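Local coordinates for regulator of G-protein signaling 16 (Mus musculus, PDB 3C7L) that speeds GTP hydrolysis by G protein alpha subunits through its RGS domain, driving them into the inactive GDP-bound state and so damping receptor signalling, at residues Leu24-Lys29 against Glu46-Trp51; Ser68-Ile73 against Thr98-Ala103. One frame throughout, in Å; residues are numbered along the deposited sequence.

Contact 1 (Leu24-Lys29 against Glu46-Trp51); sequences LLLNSK and ENLEFW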
ATOM      1  N   LEU A  24      -7.690 -10.185  -4.088  1.00  6.79           N
ATOM      2  CA  LEU A  24      -7.525 -10.869  -5.366  1.00  6.87           C
ATOM      3  C   LEU A  24      -7.088  -9.860  -6.426  1.00  7.42           C
ATOM      4  O   LEU A  24      -6.276 -10.173  -7.294  1.00  8.57           O
ATOM      5  CB  LEU A  24      -8.827 -11.558  -5.791  1.00  7.30           C
ATOM      6  CG  LEU A  24      -9.242 -12.783  -4.969  1.00  8.25           C
ATOM      7  CD1 LEU A  24     -10.443 -13.458  -5.629  1.00 11.14           C
ATOM      8  CD2 LEU A  24      -8.083 -13.749  -4.864  1.00  9.49           C
ATOM      9  N   LEU A  25      -7.629  -8.647  -6.362  1.00  7.07           N
ATOM     10  CA  LEU A  25      -7.237  -7.614  -7.310  1.00  7.81           C
ATOM     11  C   LEU A  25      -5.738  -7.325  -7.159  1.00  9.95           C
ATOM     12  O   LEU A  25      -5.009  -7.228  -8.147  1.00  9.22           O
ATOM     13  CB  LEU A  25      -8.028  -6.325  -7.062  1.00  8.16           C
ATOM     14  CG  LEU A  25      -7.610  -5.091  -7.876  1.00  7.66           C
ATOM     15  CD1 LEU A  25      -7.810  -5.351  -9.359  1.00 13.16           C
ATOM     16  CD2 LEU A  25      -8.435  -3.887  -7.444  1.00  9.65           C
ATOM     17  N   LEU A  26      -5.293  -7.202  -5.912  1.00 10.47           N
ATOM     18  CA  LEU A  26      -3.899  -6.903  -5.589  1.00 11.17           C
ATOM     19  C   LEU A  26      -2.895  -8.010  -5.916  1.00 12.92           C
ATOM     20  O   LEU A  26      -1.685  -7.790  -5.852  1.00 13.74           O
ATOM     21  CB  LEU A  26      -3.792  -6.535  -4.107  1.00  9.82           C
ATOM     22  CG  LEU A  26      -4.614  -5.296  -3.736  1.00  9.91           C
ATOM     23  CD1 LEU A  26      -4.685  -5.138  -2.236  1.00  9.56           C
ATOM     24  CD2 LEU A  26      -3.991  -4.062  -4.387  1.00 10.54           C
ATOM     25  N   ASN A  27      -3.393  -9.191  -6.267  1.00 15.06           N
ATOM     26  CA  ASN A  27      -2.530 -10.318  -6.611  1.00 16.20           C
ATOM     27  C   ASN A  27      -2.587 -10.555  -8.119  1.00 16.25           C
ATOM     28  O   ASN A  27      -2.016 -11.516  -8.636  1.00 16.75           O
ATOM     29  CB  ASN A  27      -2.992 -11.582  -5.876  1.00 22.40           C
ATOM     30  CG  ASN A  27      -2.073 -12.774  -6.115  1.00 26.50           C
ATOM     31  OD1 ASN A  27      -2.460 -13.921  -5.890  1.00 30.06           O
ATOM     32  ND2 ASN A  27      -0.848 -12.505  -6.559  1.00 29.84           N
ATOM     33  N   SER A  28      -3.291  -9.679  -8.826  1.00 13.58           N
ATOM     34  CA  SER A  28      -3.422  -9.808 -10.271  1.00 11.97           C
ATOM     35  C   SER A  28      -2.482  -8.849 -10.996  1.00 11.52           C
ATOM     36  O   SER A  28      -2.398  -7.674 -10.654  1.00  9.30           O
ATOM     37  CB  SER A  28      -4.872  -9.527 -10.684  1.00 12.82           C
ATOM     38  OG  SER A  28      -4.992  -9.340 -12.083  1.00  7.36           O
ATOM     39  N   LYS A  29      -1.775  -9.355 -12.000  1.00 11.86           N
ATOM     40  CA  LYS A  29      -0.859  -8.524 -12.766  1.00 13.65           C
ATOM     41  C   LYS A  29      -1.616  -7.414 -13.488  1.00 13.18           C
ATOM     42  O   LYS A  29      -1.261  -6.236 -13.376  1.00 12.49           O
ATOM     43  CB  LYS A  29      -0.097  -9.381 -13.781  1.00 14.26           C
ATOM     44  CG  LYS A  29       0.576  -8.588 -14.887  1.00 15.49           C
ATOM     45  CD  LYS A  29       1.367  -9.514 -15.804  1.00 16.77           C
ATOM     46  CE  LYS A  29       1.357  -9.022 -17.239  1.00 18.24           C
ATOM     47  NZ  LYS A  29       1.857  -7.633 -17.357  1.00 18.31           N
ATOM     48  N   GLU A  46       0.606   6.230  -4.544  1.00  8.07           N
ATOM     49  CA  GLU A  46       1.546   5.940  -3.467  1.00  9.82           C
ATOM     50  C   GLU A  46       0.923   4.973  -2.460  1.00  8.15           C
ATOM     51  O   GLU A  46       1.634   4.222  -1.802  1.00  8.24           O
ATOM     52  CB  GLU A  46       1.960   7.220  -2.735  1.00 10.19           C
ATOM     53  CG  GLU A  46       0.830   7.892  -1.979  1.00 12.87           C
ATOM     54  CD  GLU A  46       0.138   8.974  -2.789  1.00 16.98           C
ATOM     55  OE1 GLU A  46       0.173   8.910  -4.040  1.00 17.06           O
ATOM     56  OE2 GLU A  46      -0.453   9.885  -2.165  1.00 18.81           O
ATOM     57  N   ASN A  47      -0.402   4.999  -2.334  1.00  5.92           N
ATOM     58  CA  ASN A  47      -1.082   4.097  -1.401  1.00  7.64           C
ATOM     59  C   ASN A  47      -0.851   2.648  -1.814  1.00  6.70           C
ATOM     60  O   ASN A  47      -0.573   1.780  -0.976  1.00  4.19           O
ATOM     61  CB  ASN A  47      -2.589   4.380  -1.359  1.00  7.31           C
ATOM     62  CG  ASN A  47      -2.910   5.726  -0.738  1.00 11.18           C
ATOM     63  OD1 ASN A  47      -2.186   6.202   0.141  1.00  9.49           O
ATOM     64  ND2 ASN A  47      -4.009   6.339  -1.176  1.00  9.77           N
ATOM     65  N   LEU A  48      -0.976   2.390  -3.113  1.00  7.54           N
ATOM     66  CA  LEU A  48      -0.784   1.048  -3.644  1.00  7.29           C
ATOM     67  C   LEU A  48       0.690   0.637  -3.624  1.00  7.53           C
ATOM     68  O   LEU A  48       1.013  -0.506  -3.320  1.00  8.12           O
ATOM     69  CB  LEU A  48      -1.324   0.971  -5.080  1.00  7.16           C
ATOM     70  CG  LEU A  48      -1.089  -0.341  -5.834  1.00  7.54           C
ATOM     71  CD1 LEU A  48      -1.722  -1.504  -5.078  1.00  6.34           C
ATOM     72  CD2 LEU A  48      -1.674  -0.228  -7.229  1.00  6.04           C
ATOM     73  N   GLU A  49       1.582   1.569  -3.952  1.00  7.01           N
ATOM     74  CA  GLU A  49       3.011   1.274  -3.964  1.00  7.79           C
ATOM     75  C   GLU A  49       3.489   0.924  -2.562  1.00  7.56           C
ATOM     76  O   GLU A  49       4.300   0.016  -2.376  1.00  4.92           O
ATOM     77  CB  GLU A  49       3.787   2.476  -4.521  1.00  8.24           C
ATOM     78  CG  GLU A  49       3.459   2.728  -5.987  1.00 10.10           C
ATOM     79  CD  GLU A  49       4.081   3.990  -6.556  1.00 12.32           C
ATOM     80  OE1 GLU A  49       4.642   4.804  -5.788  1.00  9.55           O
ATOM     81  OE2 GLU A  49       3.989   4.163  -7.788  1.00 11.21           O
ATOM     82  N   PHE A  50       2.970   1.641  -1.573  1.00  6.18           N
ATOM     83  CA  PHE A  50       3.329   1.400  -0.184  1.00  7.23           C
ATOM     84  C   PHE A  50       2.835   0.028   0.269  1.00  6.05           C
ATOM     85  O   PHE A  50       3.575  -0.721   0.908  1.00  6.13           O
ATOM     86  CB  PHE A  50       2.730   2.491   0.710  1.00  8.13           C
ATOM     87  CG  PHE A  50       2.832   2.199   2.180  1.00  7.09           C
ATOM     88  CD1 PHE A  50       4.068   1.976   2.776  1.00  7.99           C
ATOM     89  CD2 PHE A  50       1.690   2.142   2.969  1.00  6.57           C
ATOM     90  CE1 PHE A  50       4.165   1.702   4.139  1.00  8.13           C
ATOM     91  CE2 PHE A  50       1.774   1.870   4.323  1.00  6.42           C
ATOM     92  CZ  PHE A  50       3.014   1.649   4.913  1.00  9.87           C
ATOM     93  N   TRP A  51       1.587  -0.297  -0.063  1.00  5.50           N
ATOM     94  CA  TRP A  51       1.013  -1.583   0.325  1.00  5.81           C
ATOM     95  C   TRP A  51       1.866  -2.719  -0.234  1.00  6.98           C
ATOM     96  O   TRP A  51       2.245  -3.633   0.491  1.00  8.90           O
ATOM     97  CB  TRP A  51      -0.426  -1.705  -0.194  1.00  5.81           C
ATOM     98  CG  TRP A  51      -1.183  -2.888   0.360  1.00  6.55           C
ATOM     99  CD1 TRP A  51      -1.954  -2.913   1.482  1.00  8.40           C
ATOM    100  CD2 TRP A  51      -1.219  -4.216  -0.181  1.00  6.51           C
ATOM    101  NE1 TRP A  51      -2.472  -4.174   1.678  1.00  7.60           N
ATOM    102  CE2 TRP A  51      -2.033  -4.992   0.671  1.00  6.99           C
ATOM    103  CE3 TRP A  51      -0.636  -4.826  -1.304  1.00  8.55           C
ATOM    104  CZ2 TRP A  51      -2.286  -6.350   0.436  1.00  8.22           C
ATOM    105  CZ3 TRP A  51      -0.890  -6.177  -1.539  1.00  7.98           C
ATOM    106  CH2 TRP A  51      -1.707  -6.921  -0.671  1.00  9.02           C
TER
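Leu26 lays one of its methyl groups over a face of the Trp51 indole and presses the other against Leu48, so a single forked side chain makes every contact between Leu24-Lys29 and Glu46-Trp51. CD1 of Leu26 stands 3.7 Å from the centroid of the Trp51 six-membered ring and only 9° off its normal, which identifies a CH-pi contact over the benzene half of the indole. CB of Leu26 reaches the outer rim of the same ring, 3.9 Å from CZ3 of Trp51. On the other branch, CD2 of Leu26 lies 3.5 Å from CD1 of Leu48, tighter than usual for two methyl carbons, and the two leucine chains run past each other in opposite senses. Trp51 gets its ring there with CG anti to the backbone N (chi1 -170°), an arrangement that swings the indole off helix 45-57 toward the turn. Without the indole, as with an alanine at Trp51, CD1 of Leu26 would probably lose the aromatic face it rests on, and a gap would be likely to open beside the turn. No hydrogen bond crosses. Leu26 lies within a type I turn from Leu25 to Ser28, closed by Ser28 N to Leu25 O at 3.1 Å. That turn joins helix 22-25 to helix 29-40, where Ser28 is the N-cap, its OG bonded to Gly31 N. Within the all-helical RGS domain, helix 29-40 also packs on Leu48 through Val32, Phe35, His36 and Leu39, while Gln112 of helix 109-128 touches Trp51.

Contact 2 (Ser68-Ile73 against Thr98-Ala103); sequences SRAHHI and TNLQAA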
ATOM      1  N   SER A  68      17.542  -2.366   6.769  1.00 18.17           N
ATOM      2  CA  SER A  68      17.730  -1.499   5.612  1.00 18.73           C
ATOM      3  C   SER A  68      16.421  -1.194   4.880  1.00 18.21           C
ATOM      4  O   SER A  68      16.098  -0.033   4.633  1.00 15.52           O
ATOM      5  CB  SER A  68      18.729  -2.137   4.640  1.00 20.24           C
ATOM      6  OG  SER A  68      18.857  -1.365   3.461  1.00 26.26           O
ATOM      7  N   ARG A  69      15.677  -2.236   4.527  1.00 15.69           N
ATOM      8  CA  ARG A  69      14.411  -2.057   3.823  1.00 16.18           C
ATOM      9  C   ARG A  69      13.406  -1.252   4.660  1.00 15.07           C
ATOM     10  O   ARG A  69      12.717  -0.374   4.138  1.00 13.60           O
ATOM     11  CB  ARG A  69      13.824  -3.426   3.458  1.00 17.13           C
ATOM     12  CG  ARG A  69      12.426  -3.379   2.862  1.00 18.36           C
ATOM     13  CD  ARG A  69      12.384  -2.794   1.461  1.00 20.46           C
ATOM     14  NE  ARG A  69      12.865  -3.737   0.459  1.00 24.08           N
ATOM     15  CZ  ARG A  69      14.123  -3.806   0.043  1.00 25.03           C
ATOM     16  NH1 ARG A  69      15.029  -2.974   0.540  1.00 26.82           N
ATOM     17  NH2 ARG A  69      14.476  -4.714  -0.860  1.00 24.94           N
ATOM     18  N   ALA A  70      13.332  -1.543   5.955  1.00 13.17           N
ATOM     19  CA  ALA A  70      12.410  -0.840   6.844  1.00 12.84           C
ATOM     20  C   ALA A  70      12.676   0.666   6.839  1.00 14.30           C
ATOM     21  O   ALA A  70      11.741   1.475   6.842  1.00 11.12           O
ATOM     22  CB  ALA A  70      12.531  -1.382   8.257  1.00 12.07           C
ATOM     23  N   HIS A  71      13.956   1.032   6.835  1.00 13.84           N
ATOM     24  CA  HIS A  71      14.359   2.434   6.824  1.00 16.21           C
ATOM     25  C   HIS A  71      14.015   3.108   5.504  1.00 14.82           C
ATOM     26  O   HIS A  71      13.628   4.273   5.484  1.00 13.81           O
ATOM     27  CB  HIS A  71      15.862   2.550   7.098  1.00 19.46           C
ATOM     28  CG  HIS A  71      16.222   2.369   8.538  1.00 23.35           C
ATOM     29  ND1 HIS A  71      17.408   1.794   8.946  1.00 26.61           N
ATOM     30  CD2 HIS A  71      15.554   2.696   9.670  1.00 25.49           C
ATOM     31  CE1 HIS A  71      17.452   1.773  10.266  1.00 27.05           C
ATOM     32  NE2 HIS A  71      16.339   2.313  10.731  1.00 25.99           N
ATOM     33  N   HIS A  72      14.161   2.379   4.400  1.00 14.60           N
ATOM     34  CA  HIS A  72      13.835   2.928   3.089  1.00 14.00           C
ATOM     35  C   HIS A  72      12.324   3.122   2.973  1.00 12.35           C
ATOM     36  O   HIS A  72      11.862   4.142   2.471  1.00 11.59           O
ATOM     37  CB  HIS A  72      14.324   2.002   1.969  1.00 16.14           C
ATOM     38  CG  HIS A  72      13.753   2.333   0.622  1.00 21.25           C
ATOM     39  ND1 HIS A  72      14.039   3.506  -0.043  1.00 22.73           N
ATOM     40  CD2 HIS A  72      12.880   1.660  -0.166  1.00 22.54           C
ATOM     41  CE1 HIS A  72      13.368   3.543  -1.180  1.00 23.73           C
ATOM     42  NE2 HIS A  72      12.656   2.435  -1.278  1.00 25.10           N
ATOM     43  N   ILE A  73      11.555   2.141   3.441  1.00 10.91           N
ATOM     44  CA  ILE A  73      10.098   2.231   3.388  1.00  8.66           C
ATOM     45  C   ILE A  73       9.604   3.398   4.243  1.00  8.61           C
ATOM     46  O   ILE A  73       8.732   4.164   3.829  1.00  7.99           O
ATOM     47  CB  ILE A  73       9.449   0.908   3.868  1.00  9.14           C
ATOM     48  CG1 ILE A  73       9.673  -0.179   2.811  1.00  8.32           C
ATOM     49  CG2 ILE A  73       7.956   1.111   4.143  1.00  8.15           C
ATOM     50  CD1 ILE A  73       9.141  -1.557   3.200  1.00  6.75           C
ATOM     51  N   THR A  98       8.155   4.426  16.327  1.00 15.46           N
ATOM     52  CA  THR A  98       8.425   3.735  17.587  1.00 13.74           C
ATOM     53  C   THR A  98       8.707   2.263  17.316  1.00 14.26           C
ATOM     54  O   THR A  98       9.612   1.675  17.906  1.00 14.00           O
ATOM     55  CB  THR A  98       7.223   3.845  18.549  1.00 16.02           C
ATOM     56  OG1 THR A  98       7.040   5.215  18.925  1.00 17.17           O
ATOM     57  CG2 THR A  98       7.450   3.000  19.802  1.00 14.63           C
ATOM     58  N   ASN A  99       7.923   1.670  16.423  1.00 13.22           N
ATOM     59  CA  ASN A  99       8.110   0.271  16.068  1.00 14.95           C
ATOM     60  C   ASN A  99       9.440   0.107  15.350  1.00 15.87           C
ATOM     61  O   ASN A  99      10.110  -0.908  15.486  1.00 17.98           O
ATOM     62  CB  ASN A  99       6.982  -0.205  15.153  1.00 12.85           C
ATOM     63  CG  ASN A  99       5.636  -0.221  15.847  1.00  9.52           C
ATOM     64  OD1 ASN A  99       5.560  -0.187  17.074  1.00 10.59           O
ATOM     65  ND2 ASN A  99       4.566  -0.296  15.063  1.00  9.86           N
ATOM     66  N   LEU A 100       9.809   1.116  14.573  1.00 20.34           N
ATOM     67  CA  LEU A 100      11.062   1.098  13.833  1.00 23.50           C
ATOM     68  C   LEU A 100      12.209   1.118  14.842  1.00 25.03           C
ATOM     69  O   LEU A 100      13.260   0.518  14.620  1.00 24.91           O
ATOM     70  CB  LEU A 100      11.138   2.334  12.926  1.00 24.97           C
ATOM     71  CG  LEU A 100      12.140   2.363  11.771  1.00 26.07           C
ATOM     72  CD1 LEU A 100      11.683   1.411  10.677  1.00 25.05           C
ATOM     73  CD2 LEU A 100      12.243   3.784  11.222  1.00 25.76           C
ATOM     74  N   GLN A 101      11.986   1.804  15.959  1.00 27.89           N
ATOM     75  CA  GLN A 101      12.993   1.924  17.012  1.00 31.15           C
ATOM     76  C   GLN A 101      13.251   0.610  17.741  1.00 31.82           C
ATOM     77  O   GLN A 101      14.351   0.382  18.244  1.00 32.59           O
ATOM     78  CB  GLN A 101      12.566   2.980  18.039  1.00 33.14           C
ATOM     79  CG  GLN A 101      12.147   4.322  17.452  1.00 36.91           C
ATOM     80  CD  GLN A 101      13.241   4.991  16.644  1.00 37.75           C
ATOM     81  OE1 GLN A 101      13.713   4.448  15.645  1.00 39.35           O
ATOM     82  NE2 GLN A 101      13.650   6.183  17.071  1.00 39.21           N
ATOM     83  N   ALA A 102      12.242  -0.254  17.797  1.00 32.72           N
ATOM     84  CA  ALA A 102      12.377  -1.528  18.492  1.00 33.67           C
ATOM     85  C   ALA A 102      12.431  -2.740  17.571  1.00 34.38           C
ATOM     86  O   ALA A 102      12.294  -3.874  18.026  1.00 35.53           O
ATOM     87  CB  ALA A 102      11.244  -1.690  19.495  1.00 34.55           C
ATOM     88  N   ALA A 103      12.623  -2.495  16.281  1.00 34.03           N
ATOM     89  CA  ALA A 103      12.722  -3.561  15.290  1.00 33.62           C
ATOM     90  C   ALA A 103      11.717  -4.705  15.443  1.00 33.55           C
ATOM     91  O   ALA A 103      12.059  -5.783  15.935  1.00 33.08           O
ATOM     92  CB  ALA A 103      14.136  -4.121  15.285  1.00 33.94           C
TER
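The first torsion of Leu100 (chi1 -163°) turns its fork away from its own amide nitrogen and out from helix 90-101, extending two methyls toward helix 63-78, while the imidazole of His71, whose CG is anti to the carbonyl carbon (chi1 -77°), is brought round to meet one of them, CD2. The fork then divides its work. CD1 of Leu100 touches CB of Ala70 at 3.8 Å, and the carbonyl oxygen of Ala70 lies equally near that methyl. CD2 of Leu100 approaches the His71 ring at its edge, close to the ring plane, 3.8 Å from CD2 of His71. The short side chain of Ala70 is consistent with the modest separation of the backbones, 7.4 Å between the CA atoms of Ala70 and Leu100. This is helix-to-helix packing in the all-helical RGS domain, made where helix 90-101 ends: Ala102 is the first residue to leave helical backbone angles. Burial is graded across the contact, from buried Ala70 to exposed His71, with Leu100 intermediate. Phe57 of helix 45-57 touches Ala70, and Cys107, in the loop beyond helix 90-101, packs on Leu100.

How the contacts relate
Contact 1 closes before contact 2 opens along the chain, and their centres lie about 21 Å apart. Helix 45-57 and helix 63-78, which follow each other in sequence, connect them: Phe50 CE1 meets Ile73 CG2 at 3.8 Å, an apolar touch between a segment of each contact. Phe50 belongs to Glu46-Trp51 of contact 1 and Ile73 to Ser68-Ile73 of contact 2, so each helix supplies a segment to one contact while packing on the other. Position separates the two as well, since the centre of contact 1 is about 6 Å from the chain centre and that of contact 2 about 16 Å. Both belong to the RGS domain, the part that stimulates the G alpha GTPase.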